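Side-chain contacts in RagB/SusD family nutrient uptake outer membrane protein (Bacteroides thetaiotaomicron, PDB 7KV2), which probably binds beta-glucan chains at the bacterial cell surface and helps in their uptake across the outer membrane: residues N430-R435 and I450-L455; E327-Y332 and T337-T342; I227-N232 and A412-T417. All blocks are in the same frame, centred on the assembly; numbering follows the deposited sequence.

Contacts 1 and 2 adjoin, with centres about 13 Å apart, and both lie within the SusD family part of the chain; Glu452 and Leu455 of helix 446-456 meet Arg338 of helix 337-342 and Tyr332, just after helix 326-331. The centre of contact 3 is about 16 Å from that of contact 1 and about 26 Å from that of contact 2; it pairs helix 217-231 with helix 405-417. The latter directly precedes helix 425-435 of contact 1, and Ile450 touches Glu414. Along the chain, contact 2 falls between the two segments of contact 3, and contact 1 follows both. Together they link helix 217-231 through helices 405-417 and 446-456 to the 326-342 region, by packing, a salt bridge and a hydrogen bond.

Contact 1: residues N430-R435 and I450-L455; sequences NLVHKR and IEERHL
Helices 425-435 and 446-456 come closest at His433 and Glu452, whose CA atoms lie 7.1 Å apart, near enough for the two side chains to meet midway. Glu452 points toward the other helix, and its CG stands anti to the backbone N (chi1 -165°); a bend at the next bond swings the carboxylate up to the imidazole. There His433 ND1 donates to Glu452 OE1 over 2.7 Å in an almost straight bond, with an N-H...O angle of 171°. The oxygen sits at the ring edge and close to the imidazole plane, whereas the nitrogen approaches from above the carboxylate plane, the two flat groups being turned 65° against each other. The other oxygen, Glu452 OE2, lies 3.4 Å from His433 CA and makes a salt bridge to Arg338. The buried carboxylate is thus gripped through both oxygens, and the nearby arginine probably helps to keep it ionised. Beside this polar link, Val432 CG1 packs against Glu452 CG at 4.0 Å, the two chains running antiparallel past one another. The helices are consecutive, joined by a ten-residue connection, and belong to the SusD family region of a protein built on a tetratricopeptide-repeat-like scaffold; Val432 also rests on Ser406 and Leu409 of helix 405-417. A second histidine-carboxylate bond lies within helix 446-456: His454 ND1 donates to Glu451 OE1 over 2.8 Å, from the syn side but tilted out of the plane of that carboxylate, the oxygen lying in the imidazole plane. His454 NE2 is hydrogen-bonded to Asp80, which leaves this ring held at both nitrogens. Ile442, in the connection between the helices, touches both His433 and Glu452.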
loop_
_atom_site.group_PDB
_atom_site.type_symbol
_atom_site.label_atom_id
_atom_site.label_comp_id
_atom_site.label_asym_id
_atom_site.label_seq_id
_atom_site.Cartn_x
_atom_site.Cartn_y
_atom_site.Cartn_z
ATOM N N ASN A 430 3.305 -18.787 -13.533
ATOM C CA ASN A 430 3.342 -18.484 -14.973
ATOM C C ASN A 430 2.041 -17.823 -15.393
ATOM O O ASN A 430 2.077 -17.155 -16.424
ATOM C CB ASN A 430 3.791 -19.695 -15.792
ATOM C CG ASN A 430 5.281 -19.889 -15.610
ATOM O OD1 ASN A 430 6.086 -19.141 -16.178
ATOM N ND2 ASN A 430 5.645 -20.826 -14.762
ATOM N N LEU A 431 0.945 -17.932 -14.629
ATOM C CA LEU A 431 -0.295 -17.175 -14.998
ATOM C C LEU A 431 0.029 -15.673 -14.927
ATOM O O LEU A 431 -0.299 -14.923 -15.870
ATOM C CB LEU A 431 -1.433 -17.542 -14.056
ATOM C CG LEU A 431 -2.159 -18.856 -14.358
ATOM C CD1 LEU A 431 -3.169 -19.136 -13.269
ATOM C CD2 LEU A 431 -2.832 -18.800 -15.709
ATOM N N VAL A 432 0.755 -15.295 -13.897
ATOM C CA VAL A 432 1.233 -13.903 -13.692
ATOM C C VAL A 432 2.296 -13.526 -14.737
ATOM O O VAL A 432 2.189 -12.421 -15.368
ATOM C CB VAL A 432 1.744 -13.681 -12.256
ATOM C CG1 VAL A 432 2.319 -12.286 -12.105
ATOM C CG2 VAL A 432 0.636 -13.918 -11.245
ATOM N N HIS A 433 3.335 -14.352 -14.913
ATOM C CA HIS A 433 4.451 -14.107 -15.860
ATOM C C HIS A 433 3.891 -13.913 -17.271
ATOM O O HIS A 433 4.282 -12.944 -17.993
ATOM C CB HIS A 433 5.435 -15.302 -15.725
ATOM C CG HIS A 433 6.775 -15.104 -16.334
ATOM N ND1 HIS A 433 7.784 -14.440 -15.673
ATOM C CD2 HIS A 433 7.292 -15.542 -17.514
ATOM C CE1 HIS A 433 8.877 -14.455 -16.419
ATOM N NE2 HIS A 433 8.601 -15.111 -17.577
ATOM N N LYS A 434 2.969 -14.788 -17.661
ATOM C CA LYS A 434 2.453 -14.796 -19.055
ATOM C C LYS A 434 1.395 -13.713 -19.235
ATOM O O LYS A 434 1.290 -13.219 -20.343
ATOM C CB LYS A 434 1.962 -16.187 -19.460
ATOM C CG LYS A 434 3.113 -17.165 -19.646
ATOM C CD LYS A 434 2.790 -18.294 -20.591
ATOM C CE LYS A 434 1.610 -19.087 -20.091
ATOM N NZ LYS A 434 1.617 -20.463 -20.643
ATOM N N ARG A 435 0.698 -13.298 -18.176
ATOM C CA ARG A 435 -0.280 -12.195 -18.307
ATOM C C ARG A 435 0.488 -10.949 -18.767
ATOM O O ARG A 435 -0.052 -10.222 -19.583
ATOM C CB ARG A 435 -1.044 -11.943 -17.006
ATOM C CG ARG A 435 -2.104 -10.859 -17.136
ATOM C CD ARG A 435 -1.533 -9.488 -16.776
ATOM N NE ARG A 435 -1.256 -9.348 -15.347
ATOM C CZ ARG A 435 -2.130 -9.067 -14.371
ATOM N NH1 ARG A 435 -3.415 -8.943 -14.621
ATOM N NH2 ARG A 435 -1.712 -8.964 -13.115
ATOM N N ILE A 450 10.016 -14.487 -5.941
ATOM C CA ILE A 450 10.325 -13.196 -5.293
ATOM C C ILE A 450 10.615 -12.160 -6.389
ATOM O O ILE A 450 10.115 -10.999 -6.282
ATOM C CB ILE A 450 11.466 -13.361 -4.282
ATOM C CG1 ILE A 450 11.070 -14.317 -3.155
ATOM C CG2 ILE A 450 11.895 -12.002 -3.773
ATOM C CD1 ILE A 450 9.843 -13.839 -2.407
ATOM N N GLU A 451 11.339 -12.548 -7.427
ATOM C CA GLU A 451 11.608 -11.610 -8.543
ATOM C C GLU A 451 10.310 -11.310 -9.326
ATOM O O GLU A 451 10.192 -10.175 -9.852
ATOM C CB GLU A 451 12.781 -12.082 -9.378
ATOM C CG GLU A 451 13.129 -11.111 -10.491
ATOM C CD GLU A 451 13.606 -9.714 -10.102
ATOM O OE1 GLU A 451 13.756 -9.373 -8.888
ATOM O OE2 GLU A 451 13.871 -8.951 -11.047
ATOM N N GLU A 452 9.372 -12.250 -9.437
ATOM C CA GLU A 452 8.104 -11.971 -10.153
ATOM C C GLU A 452 7.318 -10.936 -9.344
ATOM O O GLU A 452 6.771 -10.036 -9.950
ATOM C CB GLU A 452 7.261 -13.221 -10.380
ATOM C CG GLU A 452 6.157 -13.023 -11.397
ATOM C CD GLU A 452 6.651 -12.901 -12.825
ATOM O OE1 GLU A 452 7.753 -13.467 -13.125
ATOM O OE2 GLU A 452 5.998 -12.167 -13.598
ATOM N N ARG A 453 7.307 -11.032 -8.013
ATOM C CA ARG A 453 6.696 -10.001 -7.151
ATOM C C ARG A 453 7.330 -8.645 -7.459
ATOM O O ARG A 453 6.617 -7.633 -7.535
ATOM C CB ARG A 453 6.843 -10.349 -5.674
ATOM C CG ARG A 453 6.145 -11.620 -5.244
ATOM C CD ARG A 453 6.411 -11.935 -3.777
ATOM N NE ARG A 453 5.702 -10.993 -2.918
ATOM C CZ ARG A 453 4.445 -11.086 -2.498
ATOM N NH1 ARG A 453 3.701 -12.177 -2.687
ATOM N NH2 ARG A 453 3.956 -10.079 -1.807
ATOM N N HIS A 454 8.660 -8.614 -7.561
ATOM C CA HIS A 454 9.459 -7.401 -7.794
ATOM C C HIS A 454 8.973 -6.733 -9.098
ATOM O O HIS A 454 8.798 -5.520 -9.116
ATOM C CB HIS A 454 10.949 -7.789 -7.842
ATOM C CG HIS A 454 11.858 -6.616 -7.886
ATOM N ND1 HIS A 454 13.183 -6.730 -8.252
ATOM C CD2 HIS A 454 11.642 -5.319 -7.590
ATOM C CE1 HIS A 454 13.757 -5.550 -8.165
ATOM N NE2 HIS A 454 12.822 -4.645 -7.784
ATOM N N LEU A 455 8.804 -7.532 -10.146
ATOM C CA LEU A 455 8.356 -7.058 -11.483
ATOM C C LEU A 455 6.890 -6.587 -11.396
ATOM O O LEU A 455 6.552 -5.614 -12.080
ATOM C CB LEU A 455 8.490 -8.230 -12.467
ATOM C CG LEU A 455 9.916 -8.686 -12.808
ATOM C CD1 LEU A 455 9.887 -9.920 -13.701
ATOM C CD2 LEU A 455 10.693 -7.598 -13.528
#

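Contact 2: residues E327-Y332 and T337-T342; sequences ETYERY and TRRNAT
A water is gripped by three groups where these segments meet: it donates to Tyr329 O and to Tyr332 O, each 2.7 Å away, and accepts from Arg339 NH1. It thereby ties the end of helix 326-331 to helix 337-342 in a compact helix-loop-helix unit joined by a short loop. Arg339 and the two tyrosines carry the packing. With CG anti to the backbone N (chi1 -177°) and a bend at chi3, the arginine chain passes Tyr332 and then runs out over Tyr329. Arg339 CD makes a CH-pi contact 3.8 Å from the centroid of the Tyr329 ring, and the guanidinium continues past it with its plane only 17° from that of the ring. Tyr329 OH consequently lies over the centre of the guanidinium, 3.3 Å from Arg339 CZ, without a hydrogen bond to it. Phe373 stacks on Tyr329, and Asn334, in the connecting loop, receives a bond from Arg339 NH1. The second ring meets backbone rather than a side chain: Arg339 CA stands over a face of Tyr332 in another CH-pi contact, 3.9 Å from the centroid. Arg338 CB reaches Tyr332 CE1 at 3.8 Å, while the Arg338 guanidinium departs toward Glu452 and Glu456. Tyr332 OH is engaged by Leu455 O. Thr342 lies across from that hydroxyl, and its own OG1 donates back to Arg338 O over 2.7 Å, at a C=O...donor angle of 148°.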
loop_
_atom_site.group_PDB
_atom_site.type_symbol
_atom_site.label_atom_id
_atom_site.label_comp_id
_atom_site.label_asym_id
_atom_site.label_seq_id
_atom_site.Cartn_x
_atom_site.Cartn_y
_atom_site.Cartn_z
ATOM N N GLU A 327 17.236 1.890 -13.485
ATOM C CA GLU A 327 17.481 0.435 -13.346
ATOM C C GLU A 327 16.155 -0.334 -13.309
ATOM O O GLU A 327 16.134 -1.500 -13.727
ATOM C CB GLU A 327 18.330 0.155 -12.108
ATOM C CG GLU A 327 19.743 0.753 -12.226
ATOM C CD GLU A 327 19.877 2.280 -12.173
ATOM O OE1 GLU A 327 19.035 2.965 -11.554
ATOM O OE2 GLU A 327 20.864 2.796 -12.693
ATOM N N THR A 328 15.078 0.283 -12.817
ATOM C CA THR A 328 13.741 -0.357 -12.781
ATOM C C THR A 328 13.261 -0.544 -14.211
ATOM O O THR A 328 12.894 -1.654 -14.600
ATOM C CB THR A 328 12.767 0.474 -11.927
ATOM O OG1 THR A 328 13.241 0.461 -10.581
ATOM C CG2 THR A 328 11.369 -0.055 -11.991
ATOM N N TYR A 329 13.386 0.475 -15.016
ATOM C CA TYR A 329 12.986 0.352 -16.441
ATOM C C TYR A 329 13.810 -0.740 -17.157
ATOM O O TYR A 329 13.222 -1.579 -17.937
ATOM C CB TYR A 329 13.162 1.685 -17.133
ATOM C CG TYR A 329 12.872 1.627 -18.607
ATOM C CD1 TYR A 329 11.598 1.828 -19.093
ATOM C CD2 TYR A 329 13.904 1.445 -19.518
ATOM C CE1 TYR A 329 11.358 1.850 -20.462
ATOM C CE2 TYR A 329 13.669 1.428 -20.885
ATOM C CZ TYR A 329 12.389 1.629 -21.359
ATOM O OH TYR A 329 12.186 1.618 -22.722
ATOM N N GLU A 330 15.116 -0.760 -16.907
ATOM C CA GLU A 330 16.077 -1.688 -17.574
ATOM C C GLU A 330 15.918 -3.139 -17.126
ATOM O O GLU A 330 16.372 -3.988 -17.871
ATOM C CB GLU A 330 17.518 -1.258 -17.289
ATOM C CG GLU A 330 17.837 0.064 -17.908
ATOM C CD GLU A 330 19.256 0.562 -17.649
ATOM O OE1 GLU A 330 19.852 0.183 -16.599
ATOM O OE2 GLU A 330 19.703 1.395 -18.471
ATOM N N ARG A 331 15.271 -3.451 -15.995
ATOM C CA ARG A 331 15.195 -4.858 -15.513
ATOM C C ARG A 331 14.113 -5.609 -16.299
ATOM O O ARG A 331 14.195 -6.855 -16.343
ATOM C CB ARG A 331 15.080 -4.919 -13.984
ATOM C CG ARG A 331 13.692 -5.077 -13.377
ATOM C CD ARG A 331 13.718 -5.402 -11.868
ATOM N NE ARG A 331 14.577 -4.453 -11.130
ATOM C CZ ARG A 331 14.139 -3.365 -10.465
ATOM N NH1 ARG A 331 12.852 -3.054 -10.437
ATOM N NH2 ARG A 331 14.998 -2.587 -9.828
ATOM N N TYR A 332 13.206 -4.908 -16.989
ATOM C CA TYR A 332 12.118 -5.500 -17.804
ATOM C C TYR A 332 12.600 -5.926 -19.192
ATOM O O TYR A 332 13.318 -5.166 -19.851
ATOM C CB TYR A 332 10.951 -4.515 -17.996
ATOM C CG TYR A 332 10.175 -4.279 -16.725
ATOM C CD1 TYR A 332 9.250 -5.208 -16.251
ATOM C CD2 TYR A 332 10.462 -3.182 -15.914
ATOM C CE1 TYR A 332 8.563 -5.004 -15.048
ATOM C CE2 TYR A 332 9.765 -2.965 -14.740
ATOM C CZ TYR A 332 8.831 -3.890 -14.275
ATOM O OH TYR A 332 8.202 -3.701 -13.051
ATOM N N THR A 337 4.669 -6.134 -20.606
ATOM C CA THR A 337 3.701 -4.997 -20.645
ATOM C C THR A 337 3.830 -4.155 -19.355
ATOM O O THR A 337 3.354 -2.991 -19.337
ATOM C CB THR A 337 2.255 -5.469 -20.842
ATOM O OG1 THR A 337 1.907 -6.318 -19.733
ATOM C CG2 THR A 337 2.077 -6.152 -22.187
ATOM N N ARG A 338 4.343 -4.759 -18.288
ATOM C CA ARG A 338 4.502 -4.054 -16.985
ATOM C C ARG A 338 5.533 -2.930 -17.099
ATOM O O ARG A 338 5.504 -2.015 -16.256
ATOM C CB ARG A 338 4.857 -5.019 -15.871
ATOM C CG ARG A 338 3.793 -6.080 -15.682
ATOM C CD ARG A 338 4.203 -7.076 -14.644
ATOM N NE ARG A 338 5.278 -7.951 -15.155
ATOM C CZ ARG A 338 5.586 -9.146 -14.658
ATOM N NH1 ARG A 338 4.935 -9.648 -13.613
ATOM N NH2 ARG A 338 6.552 -9.854 -15.247
ATOM N N ARG A 339 6.459 -2.999 -18.049
ATOM C CA ARG A 339 7.546 -2.011 -18.110
ATOM C C ARG A 339 6.894 -0.645 -18.355
ATOM O O ARG A 339 7.148 0.280 -17.570
ATOM C CB ARG A 339 8.550 -2.293 -19.225
ATOM C CG ARG A 339 9.707 -1.313 -19.223
ATOM C CD ARG A 339 10.735 -1.656 -20.285
ATOM N NE ARG A 339 10.192 -1.254 -21.585
ATOM C CZ ARG A 339 10.828 -1.416 -22.729
ATOM N NH1 ARG A 339 12.028 -1.955 -22.726
ATOM N NH2 ARG A 339 10.281 -1.012 -23.868
ATOM N N ASN A 340 6.113 -0.493 -19.423
ATOM C CA ASN A 340 5.515 0.833 -19.720
ATOM C C ASN A 340 4.352 1.155 -18.778
ATOM O O ASN A 340 4.131 2.378 -18.528
ATOM C CB ASN A 340 5.187 0.988 -21.206
ATOM C CG ASN A 340 6.434 0.887 -22.056
ATOM O OD1 ASN A 340 7.549 0.745 -21.547
ATOM N ND2 ASN A 340 6.241 0.873 -23.361
ATOM N N ALA A 341 3.707 0.148 -18.174
ATOM C CA ALA A 341 2.595 0.394 -17.243
ATOM C C ALA A 341 3.159 0.885 -15.901
ATOM O O ALA A 341 2.383 1.426 -15.094
ATOM C CB ALA A 341 1.788 -0.839 -17.017
ATOM N N THR A 342 4.435 0.596 -15.659
ATOM C CA THR A 342 5.149 0.982 -14.407
ATOM C C THR A 342 5.908 2.283 -14.642
ATOM O O THR A 342 5.901 3.161 -13.725
ATOM C CB THR A 342 6.089 -0.127 -13.916
ATOM O OG1 THR A 342 5.289 -1.285 -13.639
ATOM C CG2 THR A 342 6.907 0.281 -12.715
HETATM O O HOH W 1 13.790 -2.575 -20.391
#

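Contact 3: residues I227-N232 and A412-T417; sequences IVMYQN and AAELIT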
loop_
_atom_site.group_PDB
_atom_site.type_symbol
_atom_site.label_atom_id
_atom_site.label_comp_id
_atom_site.label_asym_id
_atom_site.label_seq_id
_atom_site.Cartn_x
_atom_site.Cartn_y
_atom_site.Cartn_z
ATOM N N ILE A 227 0.611 -11.072 7.010
ATOM C CA ILE A 227 1.274 -10.977 8.351
ATOM C C ILE A 227 1.955 -12.331 8.677
ATOM O O ILE A 227 3.102 -12.316 9.217
ATOM C CB ILE A 227 0.290 -10.457 9.423
ATOM C CG1 ILE A 227 -0.798 -11.469 9.785
ATOM C CG2 ILE A 227 -0.313 -9.118 9.014
ATOM C CD1 ILE A 227 -1.568 -11.081 11.002
ATOM N N VAL A 228 1.349 -13.451 8.293
ATOM C CA VAL A 228 1.926 -14.825 8.451
ATOM C C VAL A 228 3.270 -14.883 7.726
ATOM O O VAL A 228 4.277 -15.361 8.326
ATOM C CB VAL A 228 0.977 -15.931 7.965
ATOM C CG1 VAL A 228 1.685 -17.253 7.799
ATOM C CG2 VAL A 228 -0.221 -16.076 8.882
ATOM N N MET A 229 3.323 -14.357 6.499
ATOM C CA MET A 229 4.559 -14.477 5.702
ATOM C C MET A 229 5.585 -13.478 6.213
ATOM O O MET A 229 6.787 -13.846 6.262
ATOM C CB MET A 229 4.277 -14.319 4.207
ATOM C CG MET A 229 3.458 -15.476 3.680
ATOM S SD MET A 229 2.765 -15.193 2.006
ATOM C CE MET A 229 4.254 -15.530 1.084
ATOM N N TYR A 230 5.177 -12.281 6.629
ATOM C CA TYR A 230 6.177 -11.296 7.103
ATOM C C TYR A 230 6.810 -11.803 8.422
ATOM O O TYR A 230 7.967 -11.500 8.696
ATOM C CB TYR A 230 5.598 -9.905 7.315
ATOM C CG TYR A 230 6.680 -8.871 7.494
ATOM C CD1 TYR A 230 7.565 -8.590 6.467
ATOM C CD2 TYR A 230 6.868 -8.211 8.694
ATOM C CE1 TYR A 230 8.600 -7.683 6.628
ATOM C CE2 TYR A 230 7.882 -7.280 8.865
ATOM C CZ TYR A 230 8.773 -7.037 7.832
ATOM O OH TYR A 230 9.768 -6.114 7.962
ATOM N N GLN A 231 6.024 -12.513 9.223
ATOM C CA GLN A 231 6.460 -13.058 10.546
ATOM C C GLN A 231 7.344 -14.293 10.344
ATOM O O GLN A 231 8.037 -14.663 11.293
ATOM C CB GLN A 231 5.234 -13.445 11.366
ATOM C CG GLN A 231 5.572 -13.992 12.763
ATOM C CD GLN A 231 6.195 -12.947 13.649
ATOM O OE1 GLN A 231 6.178 -11.758 13.349
ATOM N NE2 GLN A 231 6.730 -13.371 14.798
ATOM N N ASN A 232 7.276 -14.919 9.179
ATOM C CA ASN A 232 7.923 -16.214 8.860
ATOM C C ASN A 232 7.307 -17.263 9.787
ATOM O O ASN A 232 8.065 -18.102 10.331
ATOM C CB ASN A 232 9.451 -16.140 8.948
ATOM C CG ASN A 232 10.061 -15.491 7.715
ATOM O OD1 ASN A 232 10.535 -14.375 7.771
ATOM N ND2 ASN A 232 9.996 -16.147 6.574
ATOM N N ALA A 412 0.425 -18.147 -3.142
ATOM C CA ALA A 412 0.182 -19.609 -3.237
ATOM C C ALA A 412 1.431 -20.302 -3.810
ATOM O O ALA A 412 1.889 -21.271 -3.230
ATOM C CB ALA A 412 -1.052 -19.888 -4.054
ATOM N N ALA A 413 1.984 -19.838 -4.932
ATOM C CA ALA A 413 3.229 -20.412 -5.498
ATOM C C ALA A 413 4.307 -20.470 -4.397
ATOM O O ALA A 413 4.935 -21.543 -4.185
ATOM C CB ALA A 413 3.686 -19.602 -6.683
ATOM N N GLU A 414 4.569 -19.369 -3.710
ATOM C CA GLU A 414 5.669 -19.309 -2.717
ATOM C C GLU A 414 5.387 -20.304 -1.585
ATOM O O GLU A 414 6.319 -21.005 -1.179
ATOM C CB GLU A 414 5.819 -17.911 -2.125
ATOM C CG GLU A 414 6.965 -17.805 -1.172
ATOM C CD GLU A 414 7.258 -16.422 -0.645
ATOM O OE1 GLU A 414 6.793 -15.431 -1.284
ATOM O OE2 GLU A 414 7.998 -16.334 0.378
ATOM N N LEU A 415 4.162 -20.317 -1.065
ATOM C CA LEU A 415 3.782 -21.190 0.081
ATOM C C LEU A 415 3.934 -22.666 -0.337
ATOM O O LEU A 415 4.492 -23.449 0.470
ATOM C CB LEU A 415 2.364 -20.853 0.556
ATOM C CG LEU A 415 2.242 -19.507 1.263
ATOM C CD1 LEU A 415 0.793 -19.123 1.522
ATOM C CD2 LEU A 415 3.035 -19.509 2.544
ATOM N N ILE A 416 3.508 -23.023 -1.541
ATOM C CA ILE A 416 3.678 -24.405 -2.087
ATOM C C ILE A 416 5.182 -24.703 -2.126
ATOM O O ILE A 416 5.618 -25.750 -1.574
ATOM C CB ILE A 416 2.994 -24.606 -3.454
ATOM C CG1 ILE A 416 1.472 -24.441 -3.362
ATOM C CG2 ILE A 416 3.379 -25.952 -4.077
ATOM C CD1 ILE A 416 0.815 -24.168 -4.684
ATOM N N THR A 417 5.973 -23.792 -2.692
ATOM C CA THR A 417 7.421 -24.015 -2.846
ATOM C C THR A 417 8.075 -24.143 -1.474
ATOM O O THR A 417 9.102 -24.839 -1.405
ATOM C CB THR A 417 8.059 -22.938 -3.713
ATOM O OG1 THR A 417 7.527 -23.194 -5.012
ATOM C CG2 THR A 417 9.571 -23.012 -3.707
#
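Apolar packing between the segments rests on Met229 and Leu415, the residues whose CA atoms come nearest at 8.8 Å. Met229 CG meets Leu415 CD2 at 4.2 Å; the wide spacing of the helices is thus spanned by long side chains. A second kind of contact sets a methyl group against a carboxylate. Met229 projects toward the other helix, runs nearly straight to SD and then bends at chi3 (79°), which brings CE above the plane of the Glu414 carboxylate. Met229 CE lies 3.5 Å from Glu414 OE1 and 3.6 Å from Glu414 CD, close to both but without a hydrogen bond. On the opposite side of that plane stands a methyl of helix 446-456, Ile450 CD1, and the flat acid is sandwiched between hydrocarbon groups. Glu414 gets there by an extended chain, its CG anti to the backbone N (chi1 -177°). Charge pairing supplies the third element: OE2 of this buried acid forms salt bridges with Arg469 and Arg418, which would be expected to stabilise its negative charge. With an alanine at Glu414, the two arginines would probably be left without their shared carboxylate, and a gap would open between Met229 CE and Ile450 CD1. In backbone terms, helix 217-231 ends just beyond the methionine in a Schellman motif, with Asn232 at positive phi and Asn232 N bonded to Met229 O. The pairing joins parts of the SusD-family fold far apart in the sequence: helix 217-231 leans on helices 137-162 and 183-200 through Ile227 and Gln231, while helix 405-417 packs on helix 446-456 through Ala413, Glu414 and Thr417.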